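Local coordinates for uncharacterized protein (Vanderwaltozyma polyspora, PDB 5THE), which probably binds guide RNA as an Argonaute, the chain described here being its C-terminal lobe, which carries the Piwi domain, at residues V218-D221 with N222-N226; N233-M236 with K237-L240; V348-F351 with S352-V355. All coordinates share one frame; numbering follows the deposited sequence.

Contact 1. Residues V218-D221 with N222-N226; sequences VVWD and NFKKN. With nucleotides of chain B.
At the switch from strand 215-219 into the short helix 220-223, the chain meets the RNA through Val219 and Asn222. Val219 N gives a nearly straight hydrogen bond to OP2 of A2 of chain B (3.0 Å), and Asn222 ND2 reaches the same oxygen at 3.2 Å, with an N-H...O angle of 179°. A backbone donor and a side-chain donor thus grip one phosphate oxygen. Val219 is also the N-cap residue: its carbonyl takes Phe223 N in the carbonyl plane at 2.9 Å and Asn222 N from above that plane, which ties the phosphate-binding amide to the helix start. On the protein side, Lys224 turns back across the Trp220 indole. Its CB sits over one face, 3.5 Å from the centroid of the six-membered ring, and bends at chi3 and chi4 carry CE to 3.4 Å from Trp220 NE1; the ammonium pairs with Glu98. Phe223 CD2 meets the indole edge at CZ3 (3.9 Å), while Val218 CG1 packs obliquely against Phe223 CB at 3.6 Å. A strand end followed by a helix start gripping a backbone phosphate is consistent with the guide 5'-end site of the Argonaute MID domain.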
ATOM      1  N   VAL A 218      16.572   5.296   6.551  1.00 23.35           N
ATOM      2  CA  VAL A 218      16.432   5.075   7.974  1.00 21.65           C
ATOM      3  C   VAL A 218      16.954   6.341   8.647  1.00 27.77           C
ATOM      4  O   VAL A 218      17.975   6.887   8.218  1.00 24.96           O
ATOM      5  CB  VAL A 218      17.205   3.777   8.302  1.00 30.80           C
ATOM      6  CG1 VAL A 218      18.583   4.006   8.876  1.00 29.43           C
ATOM      7  CG2 VAL A 218      16.362   2.765   9.001  1.00 31.13           C
ATOM      8  N   VAL A 219      16.204   6.887   9.610  1.00 28.40           N
ATOM      9  CA  VAL A 219      16.693   8.030  10.379  1.00 25.63           C
ATOM     10  C   VAL A 219      17.657   7.505  11.432  1.00 21.85           C
ATOM     11  O   VAL A 219      17.320   6.592  12.200  1.00 20.89           O
ATOM     12  CB  VAL A 219      15.531   8.825  11.014  1.00 23.28           C
ATOM     13  CG1 VAL A 219      16.055   9.979  11.886  1.00 22.89           C
ATOM     14  CG2 VAL A 219      14.621   9.379   9.937  1.00 26.53           C
ATOM     15  N   TRP A 220      18.864   8.069  11.444  1.00 23.89           N
ATOM     16  CA  TRP A 220      19.946   7.562  12.281  1.00 23.78           C
ATOM     17  C   TRP A 220      19.578   7.550  13.762  1.00 24.86           C
ATOM     18  O   TRP A 220      19.895   6.591  14.474  1.00 22.80           O
ATOM     19  CB  TRP A 220      21.202   8.409  12.054  1.00 24.26           C
ATOM     20  CG  TRP A 220      22.392   8.051  12.911  1.00 25.89           C
ATOM     21  CD1 TRP A 220      23.174   8.921  13.614  1.00 30.87           C
ATOM     22  CD2 TRP A 220      22.930   6.737  13.164  1.00 26.74           C
ATOM     23  NE1 TRP A 220      24.170   8.245  14.270  1.00 31.08           N
ATOM     24  CE2 TRP A 220      24.047   6.904  14.013  1.00 30.50           C
ATOM     25  CE3 TRP A 220      22.588   5.446  12.751  1.00 28.29           C
ATOM     26  CZ2 TRP A 220      24.822   5.828  14.459  1.00 22.33           C
ATOM     27  CZ3 TRP A 220      23.357   4.370  13.207  1.00 27.84           C
ATOM     28  CH2 TRP A 220      24.465   4.574  14.047  1.00 24.48           C
ATOM     29  N   ASP A 221      18.917   8.602  14.257  1.00 23.19           N
ATOM     30  CA  ASP A 221      18.592   8.603  15.687  1.00 27.48           C
ATOM     31  C   ASP A 221      17.605   7.503  16.044  1.00 25.33           C
ATOM     32  O   ASP A 221      17.546   7.097  17.210  1.00 23.18           O
ATOM     33  CB  ASP A 221      18.055   9.960  16.144  1.00 27.02           C
ATOM     34  CG  ASP A 221      19.156  11.022  16.221  1.00 47.19           C
ATOM     35  OD1 ASP A 221      20.342  10.646  16.345  1.00 52.83           O
ATOM     36  OD2 ASP A 221      18.837  12.232  16.159  1.00 51.68           O
ATOM     37  N   ASN A 222      16.866   6.983  15.066  1.00 27.03           N
ATOM     38  CA  ASN A 222      16.047   5.803  15.306  1.00 23.67           C
ATOM     39  C   ASN A 222      16.869   4.529  15.177  1.00 27.86           C
ATOM     40  O   ASN A 222      16.881   3.688  16.086  1.00 29.01           O
ATOM     41  CB  ASN A 222      14.879   5.755  14.324  1.00 24.15           C
ATOM     42  CG  ASN A 222      13.905   6.875  14.520  1.00 27.24           C
ATOM     43  OD1 ASN A 222      13.768   7.408  15.619  1.00 30.87           O
ATOM     44  ND2 ASN A 222      13.208   7.246  13.446  1.00 29.61           N
ATOM     45  N   PHE A 223      17.537   4.371  14.033  1.00 27.82           N
ATOM     46  CA  PHE A 223      18.275   3.148  13.731  1.00 24.20           C
ATOM     47  C   PHE A 223      19.289   2.837  14.820  1.00 30.29           C
ATOM     48  O   PHE A 223      19.427   1.682  15.244  1.00 27.35           O
ATOM     49  CB  PHE A 223      18.970   3.307  12.374  1.00 22.02           C
ATOM     50  CG  PHE A 223      19.638   2.056  11.864  1.00 28.02           C
ATOM     51  CD1 PHE A 223      19.021   0.820  11.991  1.00 25.88           C
ATOM     52  CD2 PHE A 223      20.873   2.121  11.228  1.00 24.61           C
ATOM     53  CE1 PHE A 223      19.638  -0.328  11.517  1.00 24.33           C
ATOM     54  CE2 PHE A 223      21.494   0.971  10.738  1.00 19.32           C
ATOM     55  CZ  PHE A 223      20.870  -0.253  10.886  1.00 23.24           C
ATOM     56  N   LYS A 224      19.989   3.866  15.305  1.00 31.13           N
ATOM     57  CA  LYS A 224      21.061   3.677  16.278  1.00 33.36           C
ATOM     58  C   LYS A 224      20.577   3.093  17.603  1.00 30.35           C
ATOM     59  O   LYS A 224      21.410   2.667  18.408  1.00 34.20           O
ATOM     60  CB  LYS A 224      21.778   5.013  16.517  1.00 24.13           C
ATOM     61  CG  LYS A 224      21.063   5.935  17.474  1.00 26.53           C
ATOM     62  CD  LYS A 224      21.646   7.344  17.409  1.00 30.85           C
ATOM     63  CE  LYS A 224      23.167   7.322  17.392  1.00 41.69           C
ATOM     64  NZ  LYS A 224      23.737   6.635  18.581  1.00 45.79           N
ATOM     65  N   LYS A 225      19.265   3.056  17.857  1.00 25.00           N
ATOM     66  CA  LYS A 225      18.773   2.451  19.092  1.00 32.49           C
ATOM     67  C   LYS A 225      18.915   0.933  19.087  1.00 25.62           C
ATOM     68  O   LYS A 225      18.837   0.315  20.150  1.00 28.82           O
ATOM     69  CB  LYS A 225      17.302   2.815  19.326  1.00 38.21           C
ATOM     70  CG  LYS A 225      17.018   4.307  19.445  1.00 38.68           C
ATOM     71  CD  LYS A 225      15.520   4.540  19.433  1.00 38.91           C
ATOM     72  CE  LYS A 225      15.201   6.015  19.384  1.00 49.15           C
ATOM     73  NZ  LYS A 225      13.744   6.318  19.358  1.00 52.88           N
ATOM     74  N   ASN A 226      19.099   0.321  17.922  1.00 32.01           N
ATOM     75  CA  ASN A 226      19.325  -1.124  17.814  1.00 32.74           C
ATOM     76  C   ASN A 226      18.151  -1.933  18.364  1.00 29.47           C
ATOM     77  O   ASN A 226      18.334  -2.948  19.035  1.00 30.61           O
ATOM     78  CB  ASN A 226      20.636  -1.525  18.494  1.00 30.36           C
ATOM     79  CG  ASN A 226      21.827  -0.821  17.887  1.00 35.84           C
ATOM     80  OD1 ASN A 226      21.876  -0.626  16.672  1.00 34.30           O
ATOM     81  ND2 ASN A 226      22.785  -0.416  18.724  1.00 30.19           N
TER
ATOM     82  P     A B   2      12.396   6.153  10.000  1.00 23.97           P
ATOM     83  OP1   A B   2      11.518   7.203  10.576  1.00 22.21           O
ATOM     84  OP2   A B   2      13.669   5.753  10.678  1.00 22.82           O
ATOM     85  O5'   A B   2      11.514   4.850   9.765  1.00 26.10           O
ATOM     86  C5'   A B   2      11.965   3.798   8.908  1.00 21.25           C
ATOM     87  C4'   A B   2      11.230   2.520   9.195  1.00 23.35           C
ATOM     88  O4'   A B   2      11.614   2.034  10.499  1.00 25.60           O
ATOM     89  C3'   A B   2       9.720   2.633   9.290  1.00 24.36           C
ATOM     90  O3'   A B   2       9.105   2.645   8.035  1.00 25.47           O
ATOM     91  C2'   A B   2       9.354   1.427  10.142  1.00 22.95           C
ATOM     92  O2'   A B   2       9.463   0.235   9.376  1.00 22.42           O
ATOM     93  C1'   A B   2      10.501   1.438  11.142  1.00 25.10           C
ATOM     94  N9    A B   2      10.220   2.255  12.339  1.00 23.09           N
ATOM     95  C8    A B   2      10.427   3.605  12.481  1.00 18.41           C
ATOM     96  N7    A B   2      10.142   4.069  13.664  1.00 27.37           N
ATOM     97  C5    A B   2       9.746   2.930  14.359  1.00 32.83           C
ATOM     98  C6    A B   2       9.319   2.761  15.673  1.00 46.01           C
ATOM     99  N6    A B   2       9.240   3.795  16.512  1.00 47.84           N
ATOM    100  N1    A B   2       8.978   1.505  16.069  1.00 50.28           N
ATOM    101  C2    A B   2       9.080   0.506  15.175  1.00 48.70           C
ATOM    102  N3    A B   2       9.472   0.544  13.892  1.00 31.22           N
ATOM    103  C4    A B   2       9.783   1.801  13.558  1.00 22.37           C
ATOM    104  OP3   U B   1      10.736   5.032   2.134  1.00 28.67           O
ATOM    105  P     U B   1      11.824   4.490   2.970  1.00 26.12           P
ATOM    106  OP1   U B   1      13.032   4.279   2.136  1.00 27.64           O
ATOM    107  OP2   U B   1      11.320   3.343   3.743  1.00 26.89           O
ATOM    108  O5'   U B   1      12.237   5.617   3.996  1.00 24.30           O
ATOM    109  C5'   U B   1      11.508   5.831   5.196  1.00 20.42           C
ATOM    110  C4'   U B   1      12.364   6.597   6.159  1.00 24.69           C
ATOM    111  O4'   U B   1      12.661   7.912   5.603  1.00 21.82           O
ATOM    112  C3'   U B   1      11.763   6.828   7.538  1.00 24.45           C
ATOM    113  O3'   U B   1      12.783   6.645   8.520  1.00 24.54           O
ATOM    114  C2'   U B   1      11.316   8.291   7.491  1.00 22.96           C
ATOM    115  O2'   U B   1      11.286   8.938   8.744  1.00 25.30           O
ATOM    116  C1'   U B   1      12.357   8.914   6.559  1.00 22.35           C
ATOM    117  N1    U B   1      11.861  10.108   5.845  1.00 24.87           N
ATOM    118  C2    U B   1      12.554  11.284   5.994  1.00 30.37           C
ATOM    119  O2    U B   1      13.562  11.345   6.665  1.00 31.46           O
ATOM    120  N3    U B   1      12.042  12.374   5.327  1.00 32.54           N
ATOM    121  C4    U B   1      10.912  12.388   4.529  1.00 36.28           C
ATOM    122  O4    U B   1      10.571  13.439   3.977  1.00 41.56           O
ATOM    123  C5    U B   1      10.233  11.132   4.431  1.00 28.72           C
ATOM    124  C6    U B   1      10.716  10.067   5.083  1.00 25.99           C
TER

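Contact 2. Residues N233-M236 with K237-L240; sequences NVVM and KMNL. With nucleotides of chain B.
Between Val234 and Leu240 the backbone follows helix 228-241, with Asn239 N bonding to Val235 O at 2.8 Å and Leu240 N to Met236 O, whereas the bonds from Lys237 N and Met238 N to Val234 O are weak. Val234 and Met238, one turn apart, lie side by side and point the same way, CG1 of the valine touching CE of the methionine at 3.7 Å. Phe106 of helix 95-111 packs on both. The other branch of Val234 serves the RNA: CG2 comes within 3.2 Å of O4' of A2 of chain B. Asn233, a turn before Lys237, brings ND2 to 2.9 Å from N3 of the same adenine. With CG beside its backbone N (chi1 -65°), the chain of Lys237 bends at chi2, chi3 and chi4, which carries CE past O3' of A2 (3.2 Å) and NZ to a hydrogen bond with OP1 of A3 of chain B (2.7 Å). The same ammonium forms a salt bridge with the terminal phosphate of U1 and a hydrogen bond to Ile549 O at the chain end. A methionine in its place would probably leave both phosphates and that terminal oxygen without their shared positive partner. One lysine joining the 5' phosphate, the third phosphate and the protein C-terminus is characteristic of the pocket that holds the guide 5' end in eukaryotic Argonautes.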
ATOM      1  N   ASN A 233      10.615  -4.247  11.483  1.00 24.13           N
ATOM      2  CA  ASN A 233       9.732  -3.455  10.634  1.00 24.36           C
ATOM      3  C   ASN A 233      10.456  -2.969   9.386  1.00 27.81           C
ATOM      4  O   ASN A 233       9.897  -3.016   8.287  1.00 26.36           O
ATOM      5  CB  ASN A 233       9.162  -2.278  11.427  1.00 16.09           C
ATOM      6  CG  ASN A 233       8.162  -2.730  12.485  1.00 36.44           C
ATOM      7  OD1 ASN A 233       7.647  -3.837  12.425  1.00 37.07           O
ATOM      8  ND2 ASN A 233       7.893  -1.874  13.455  1.00 36.20           N
ATOM      9  N   VAL A 234      11.697  -2.494   9.548  1.00 20.11           N
ATOM     10  CA  VAL A 234      12.471  -2.001   8.411  1.00 26.46           C
ATOM     11  C   VAL A 234      12.584  -3.077   7.342  1.00 25.50           C
ATOM     12  O   VAL A 234      12.369  -2.821   6.152  1.00 24.45           O
ATOM     13  CB  VAL A 234      13.861  -1.522   8.875  1.00 24.17           C
ATOM     14  CG1 VAL A 234      14.811  -1.396   7.677  1.00 22.00           C
ATOM     15  CG2 VAL A 234      13.749  -0.173   9.620  1.00 22.15           C
ATOM     16  N   VAL A 235      12.924  -4.302   7.751  1.00 22.77           N
ATOM     17  CA  VAL A 235      13.204  -5.345   6.770  1.00 18.86           C
ATOM     18  C   VAL A 235      11.930  -5.857   6.119  1.00 22.56           C
ATOM     19  O   VAL A 235      11.996  -6.459   5.045  1.00 28.35           O
ATOM     20  CB  VAL A 235      14.015  -6.483   7.431  1.00 23.91           C
ATOM     21  CG1 VAL A 235      13.124  -7.385   8.289  1.00 19.01           C
ATOM     22  CG2 VAL A 235      14.805  -7.279   6.387  1.00 21.18           C
ATOM     23  N   MET A 236      10.762  -5.634   6.735  1.00 26.16           N
ATOM     24  CA  MET A 236       9.516  -5.947   6.045  1.00 25.92           C
ATOM     25  C   MET A 236       9.483  -5.260   4.693  1.00 26.27           C
ATOM     26  O   MET A 236       9.188  -5.882   3.662  1.00 20.34           O
ATOM     27  CB  MET A 236       8.316  -5.526   6.893  1.00 23.05           C
ATOM     28  CG  MET A 236       8.138  -6.379   8.158  1.00 25.80           C
ATOM     29  SD  MET A 236       6.621  -6.036   9.047  1.00 26.80           S
ATOM     30  CE  MET A 236       5.437  -7.129   8.271  1.00 27.11           C
ATOM     31  N   LYS A 237       9.852  -3.978   4.682  1.00 19.88           N
ATOM     32  CA  LYS A 237       9.838  -3.191   3.455  1.00 21.35           C
ATOM     33  C   LYS A 237      10.911  -3.664   2.490  1.00 21.92           C
ATOM     34  O   LYS A 237      10.655  -3.795   1.292  1.00 26.87           O
ATOM     35  CB  LYS A 237      10.008  -1.701   3.799  1.00 19.00           C
ATOM     36  CG  LYS A 237       8.833  -1.149   4.615  1.00 24.16           C
ATOM     37  CD  LYS A 237       9.264  -0.240   5.778  1.00 23.72           C
ATOM     38  CE  LYS A 237       9.888   1.077   5.310  1.00 21.96           C
ATOM     39  NZ  LYS A 237       8.965   1.954   4.514  1.00 21.25           N
ATOM     40  N   MET A 238      12.120  -3.924   3.000  1.00 20.83           N
ATOM     41  CA  MET A 238      13.195  -4.425   2.151  1.00 25.61           C
ATOM     42  C   MET A 238      12.782  -5.715   1.470  1.00 21.10           C
ATOM     43  O   MET A 238      12.961  -5.881   0.256  1.00 24.34           O
ATOM     44  CB  MET A 238      14.449  -4.657   2.988  1.00 19.55           C
ATOM     45  CG  MET A 238      14.994  -3.388   3.635  1.00 22.71           C
ATOM     46  SD  MET A 238      16.438  -3.796   4.636  1.00 25.39           S
ATOM     47  CE  MET A 238      17.131  -2.156   4.951  1.00 28.55           C
ATOM     48  N   ASN A 239      12.221  -6.643   2.248  1.00 22.66           N
ATOM     49  CA  ASN A 239      11.848  -7.943   1.706  1.00 22.92           C
ATOM     50  C   ASN A 239      10.850  -7.794   0.564  1.00 22.13           C
ATOM     51  O   ASN A 239      10.976  -8.463  -0.466  1.00 25.38           O
ATOM     52  CB  ASN A 239      11.274  -8.827   2.814  1.00 20.65           C
ATOM     53  CG  ASN A 239      11.113 -10.301   2.384  1.00 29.22           C
ATOM     54  OD1 ASN A 239      10.176 -10.969   2.780  1.00 31.48           O
ATOM     55  ND2 ASN A 239      12.056 -10.804   1.634  1.00 19.54           N
ATOM     56  N   LEU A 240       9.861  -6.901   0.722  1.00 27.18           N
ATOM     57  CA  LEU A 240       8.927  -6.634  -0.373  1.00 30.42           C
ATOM     58  C   LEU A 240       9.656  -6.105  -1.605  1.00 30.16           C
ATOM     59  O   LEU A 240       9.405  -6.563  -2.729  1.00 25.32           O
ATOM     60  CB  LEU A 240       7.840  -5.653   0.072  1.00 21.02           C
ATOM     61  CG  LEU A 240       6.866  -6.204   1.130  1.00 24.81           C
ATOM     62  CD1 LEU A 240       5.935  -5.105   1.639  1.00 22.24           C
ATOM     63  CD2 LEU A 240       6.057  -7.404   0.576  1.00 20.24           C
TER
ATOM     64  P     A B   2      12.396   6.153  10.000  1.00 23.97           P
ATOM     65  OP1   A B   2      11.518   7.203  10.576  1.00 22.21           O
ATOM     66  OP2   A B   2      13.669   5.753  10.678  1.00 22.82           O
ATOM     67  O5'   A B   2      11.514   4.850   9.765  1.00 26.10           O
ATOM     68  C5'   A B   2      11.965   3.798   8.908  1.00 21.25           C
ATOM     69  C4'   A B   2      11.230   2.520   9.195  1.00 23.35           C
ATOM     70  O4'   A B   2      11.614   2.034  10.499  1.00 25.60           O
ATOM     71  C3'   A B   2       9.720   2.633   9.290  1.00 24.36           C
ATOM     72  O3'   A B   2       9.105   2.645   8.035  1.00 25.47           O
ATOM     73  C2'   A B   2       9.354   1.427  10.142  1.00 22.95           C
ATOM     74  O2'   A B   2       9.463   0.235   9.376  1.00 22.42           O
ATOM     75  C1'   A B   2      10.501   1.438  11.142  1.00 25.10           C
ATOM     76  N9    A B   2      10.220   2.255  12.339  1.00 23.09           N
ATOM     77  C8    A B   2      10.427   3.605  12.481  1.00 18.41           C
ATOM     78  N7    A B   2      10.142   4.069  13.664  1.00 27.37           N
ATOM     79  C5    A B   2       9.746   2.930  14.359  1.00 32.83           C
ATOM     80  C6    A B   2       9.319   2.761  15.673  1.00 46.01           C
ATOM     81  N6    A B   2       9.240   3.795  16.512  1.00 47.84           N
ATOM     82  N1    A B   2       8.978   1.505  16.069  1.00 50.28           N
ATOM     83  C2    A B   2       9.080   0.506  15.175  1.00 48.70           C
ATOM     84  N3    A B   2       9.472   0.544  13.892  1.00 31.22           N
ATOM     85  C4    A B   2       9.783   1.801  13.558  1.00 22.37           C
ATOM     86  P     A B   3       7.755   3.472   7.827  1.00 23.50           P
ATOM     87  OP1   A B   3       7.505   3.326   6.361  1.00 27.49           O
ATOM     88  OP2   A B   3       7.875   4.826   8.445  1.00 22.67           O
ATOM     89  O5'   A B   3       6.671   2.641   8.655  1.00 24.31           O
ATOM     90  C5'   A B   3       6.363   1.308   8.279  1.00 23.69           C
ATOM     91  C4'   A B   3       5.554   0.612   9.338  1.00 25.00           C
ATOM     92  O4'   A B   3       6.339   0.406  10.540  1.00 26.09           O
ATOM     93  C3'   A B   3       4.329   1.359   9.828  1.00 24.04           C
ATOM     94  O3'   A B   3       3.255   1.227   8.932  1.00 26.15           O
ATOM     95  C2'   A B   3       4.073   0.703  11.174  1.00 25.10           C
ATOM     96  O2'   A B   3       3.450  -0.564  10.997  1.00 25.57           O
ATOM     97  C1'   A B   3       5.504   0.493  11.673  1.00 25.12           C
ATOM     98  N9    A B   3       5.915   1.665  12.445  1.00 28.26           N
ATOM     99  C8    A B   3       6.354   2.877  11.958  1.00 25.37           C
ATOM    100  N7    A B   3       6.588   3.750  12.908  1.00 32.29           N
ATOM    101  C5    A B   3       6.282   3.064  14.070  1.00 28.78           C
ATOM    102  C6    A B   3       6.325   3.466  15.398  1.00 39.47           C
ATOM    103  N6    A B   3       6.730   4.699  15.752  1.00 46.28           N
ATOM    104  N1    A B   3       5.950   2.551  16.317  1.00 45.71           N
ATOM    105  C2    A B   3       5.553   1.330  15.901  1.00 47.56           C
ATOM    106  N3    A B   3       5.456   0.831  14.665  1.00 31.83           N
ATOM    107  C4    A B   3       5.844   1.778  13.800  1.00 34.41           C
TER

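Contact 3. Residues V348-F351 with S352-V355; sequences VDQF and SQVV
Gln350 and Phe351 meet Val354 and Val355 across the first turn of helix 351-373, with Ser352 on its partly exposed flank. The carbonyls of the first two take the opening helical bonds: Gln350 O receives Val354 N at 2.9 Å, nearly along the C=O axis, and Phe351 O receives Val355 N at 3.1 Å, the donor tilted 18° from the carbonyl plane. The valines fit closely above these oxygens, with Val354 CG2 3.5 Å from Gln350 O and Val355 CG2 3.6 Å from Phe351 O. With chi1 at -75°, CG of Phe351 stands beside its own backbone N, and the ring folds back under the preceding turn until the CA of Val348 sits over its centre, 3.7 Å above the plane. Trp455 meets this ring edge-to-face, and Leu457 packs on Phe351, Val354 and Val355 alike. Gln350 bends at chi2, bringing OE1 to 4.0 Å from Gln353 CB; this is a loose touch, the two amide planes standing 69° apart. Beside Ser352, a water donates to Asp349 O (2.7 Å) and accepts from Gln353 N, so it bridges the two where the loop becomes helix. Strands 339-344 and 383-389 run parallel to each other, and this helix start lies on the connection between them, a beta-alpha-beta unit of the RNase H-like fold of Piwi domains.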
ATOM      1  N   VAL A 348     -17.845  12.204  -3.209  1.00 30.84           N
ATOM      2  CA  VAL A 348     -19.134  11.590  -3.496  1.00 35.62           C
ATOM      3  C   VAL A 348     -19.729  12.133  -4.792  1.00 36.28           C
ATOM      4  O   VAL A 348     -20.331  11.384  -5.575  1.00 31.95           O
ATOM      5  CB  VAL A 348     -20.078  11.805  -2.304  1.00 38.71           C
ATOM      6  CG1 VAL A 348     -21.485  11.364  -2.649  1.00 34.23           C
ATOM      7  CG2 VAL A 348     -19.536  11.053  -1.099  1.00 45.43           C
ATOM      8  N   ASP A 349     -19.578  13.436  -5.047  1.00 29.86           N
ATOM      9  CA  ASP A 349     -20.195  13.974  -6.254  1.00 36.09           C
ATOM     10  C   ASP A 349     -19.445  13.580  -7.515  1.00 31.02           C
ATOM     11  O   ASP A 349     -19.950  13.823  -8.613  1.00 36.14           O
ATOM     12  CB  ASP A 349     -20.334  15.500  -6.177  1.00 49.26           C
ATOM     13  CG  ASP A 349     -19.147  16.167  -5.532  1.00 64.49           C
ATOM     14  OD1 ASP A 349     -18.012  15.695  -5.730  1.00 70.01           O
ATOM     15  OD2 ASP A 349     -19.355  17.176  -4.828  1.00 73.31           O
ATOM     16  N   GLN A 350     -18.288  12.938  -7.389  1.00 31.69           N
ATOM     17  CA  GLN A 350     -17.535  12.469  -8.542  1.00 32.59           C
ATOM     18  C   GLN A 350     -17.831  11.012  -8.903  1.00 26.09           C
ATOM     19  O   GLN A 350     -17.301  10.524  -9.906  1.00 30.86           O
ATOM     20  CB  GLN A 350     -16.040  12.663  -8.282  1.00 38.77           C
ATOM     21  CG  GLN A 350     -15.617  14.133  -8.167  1.00 48.76           C
ATOM     22  CD  GLN A 350     -15.876  14.947  -9.446  1.00 65.93           C
ATOM     23  OE1 GLN A 350     -16.101  14.397 -10.533  1.00 64.85           O
ATOM     24  NE2 GLN A 350     -15.836  16.271  -9.315  1.00 72.82           N
ATOM     25  N   PHE A 351     -18.668  10.321  -8.121  1.00 28.24           N
ATOM     26  CA  PHE A 351     -18.881   8.887  -8.317  1.00 30.06           C
ATOM     27  C   PHE A 351     -19.351   8.583  -9.733  1.00 35.01           C
ATOM     28  O   PHE A 351     -18.887   7.622 -10.360  1.00 25.51           O
ATOM     29  CB  PHE A 351     -19.911   8.353  -7.318  1.00 31.33           C
ATOM     30  CG  PHE A 351     -19.394   8.202  -5.918  1.00 34.63           C
ATOM     31  CD1 PHE A 351     -18.057   8.419  -5.622  1.00 32.18           C
ATOM     32  CD2 PHE A 351     -20.256   7.830  -4.892  1.00 36.55           C
ATOM     33  CE1 PHE A 351     -17.593   8.264  -4.323  1.00 33.03           C
ATOM     34  CE2 PHE A 351     -19.799   7.673  -3.590  1.00 30.20           C
ATOM     35  CZ  PHE A 351     -18.471   7.886  -3.306  1.00 28.72           C
ATOM     36  N   SER A 352     -20.290   9.385 -10.244  1.00 31.68           N
ATOM     37  CA  SER A 352     -20.839   9.127 -11.568  1.00 34.75           C
ATOM     38  C   SER A 352     -19.748   9.195 -12.632  1.00 34.12           C
ATOM     39  O   SER A 352     -19.730   8.393 -13.580  1.00 35.66           O
ATOM     40  CB  SER A 352     -21.957  10.128 -11.861  1.00 38.18           C
ATOM     41  OG  SER A 352     -22.737   9.685 -12.957  1.00 50.55           O
ATOM     42  N   GLN A 353     -18.815  10.132 -12.469  1.00 28.51           N
ATOM     43  CA  GLN A 353     -17.704  10.272 -13.400  1.00 32.80           C
ATOM     44  C   GLN A 353     -16.687   9.148 -13.242  1.00 29.18           C
ATOM     45  O   GLN A 353     -16.085   8.715 -14.228  1.00 30.27           O
ATOM     46  CB  GLN A 353     -17.046  11.640 -13.211  1.00 32.22           C
ATOM     47  CG  GLN A 353     -17.895  12.777 -13.744  1.00 38.93           C
ATOM     48  CD  GLN A 353     -18.304  12.535 -15.193  1.00 50.48           C
ATOM     49  OE1 GLN A 353     -19.410  12.059 -15.468  1.00 56.92           O
ATOM     50  NE2 GLN A 353     -17.406  12.840 -16.123  1.00 51.11           N
ATOM     51  N   VAL A 354     -16.480   8.659 -12.015  1.00 28.94           N
ATOM     52  CA  VAL A 354     -15.625   7.484 -11.830  1.00 25.36           C
ATOM     53  C   VAL A 354     -16.135   6.320 -12.671  1.00 26.42           C
ATOM     54  O   VAL A 354     -15.363   5.619 -13.339  1.00 32.35           O
ATOM     55  CB  VAL A 354     -15.533   7.095 -10.341  1.00 25.37           C
ATOM     56  CG1 VAL A 354     -14.885   5.716 -10.202  1.00 21.46           C
ATOM     57  CG2 VAL A 354     -14.750   8.157  -9.541  1.00 23.15           C
ATOM     58  N   VAL A 355     -17.444   6.091 -12.665  1.00 20.01           N
ATOM     59  CA  VAL A 355     -17.959   4.984 -13.467  1.00 25.83           C
ATOM     60  C   VAL A 355     -17.932   5.346 -14.949  1.00 30.23           C
ATOM     61  O   VAL A 355     -17.381   4.608 -15.774  1.00 27.67           O
ATOM     62  CB  VAL A 355     -19.363   4.579 -12.994  1.00 28.58           C
ATOM     63  CG1 VAL A 355     -19.851   3.379 -13.781  1.00 31.78           C
ATOM     64  CG2 VAL A 355     -19.330   4.236 -11.500  1.00 27.67           C
TER
HETATM   65  O   HOH W   1     -19.939  12.533 -10.952  1.00 42.18           O

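Contacts 1 and 2 follow each other along the chain and share the RNA: the strand end and helix start at 219-222 hold the phosphate of A2, while helix 228-241 reaches its base and sugar and the phosphates on either side of it. They also touch directly, Val218 CG2 lying 4.0 Å from Val234 CG2. Contact 2 is wholly buried and contact 1 only partly, its outer turn carrying exposed Asp221 and Lys225. In contact 1 neutral N-H groups hold a phosphate; in contact 2 a lysine brings charge. Contact 3, on the opposite side of the chain's centre and about 18 Å from the nucleic acid at nearest atoms, starts a helix by backbone bonds, apolar packing and water.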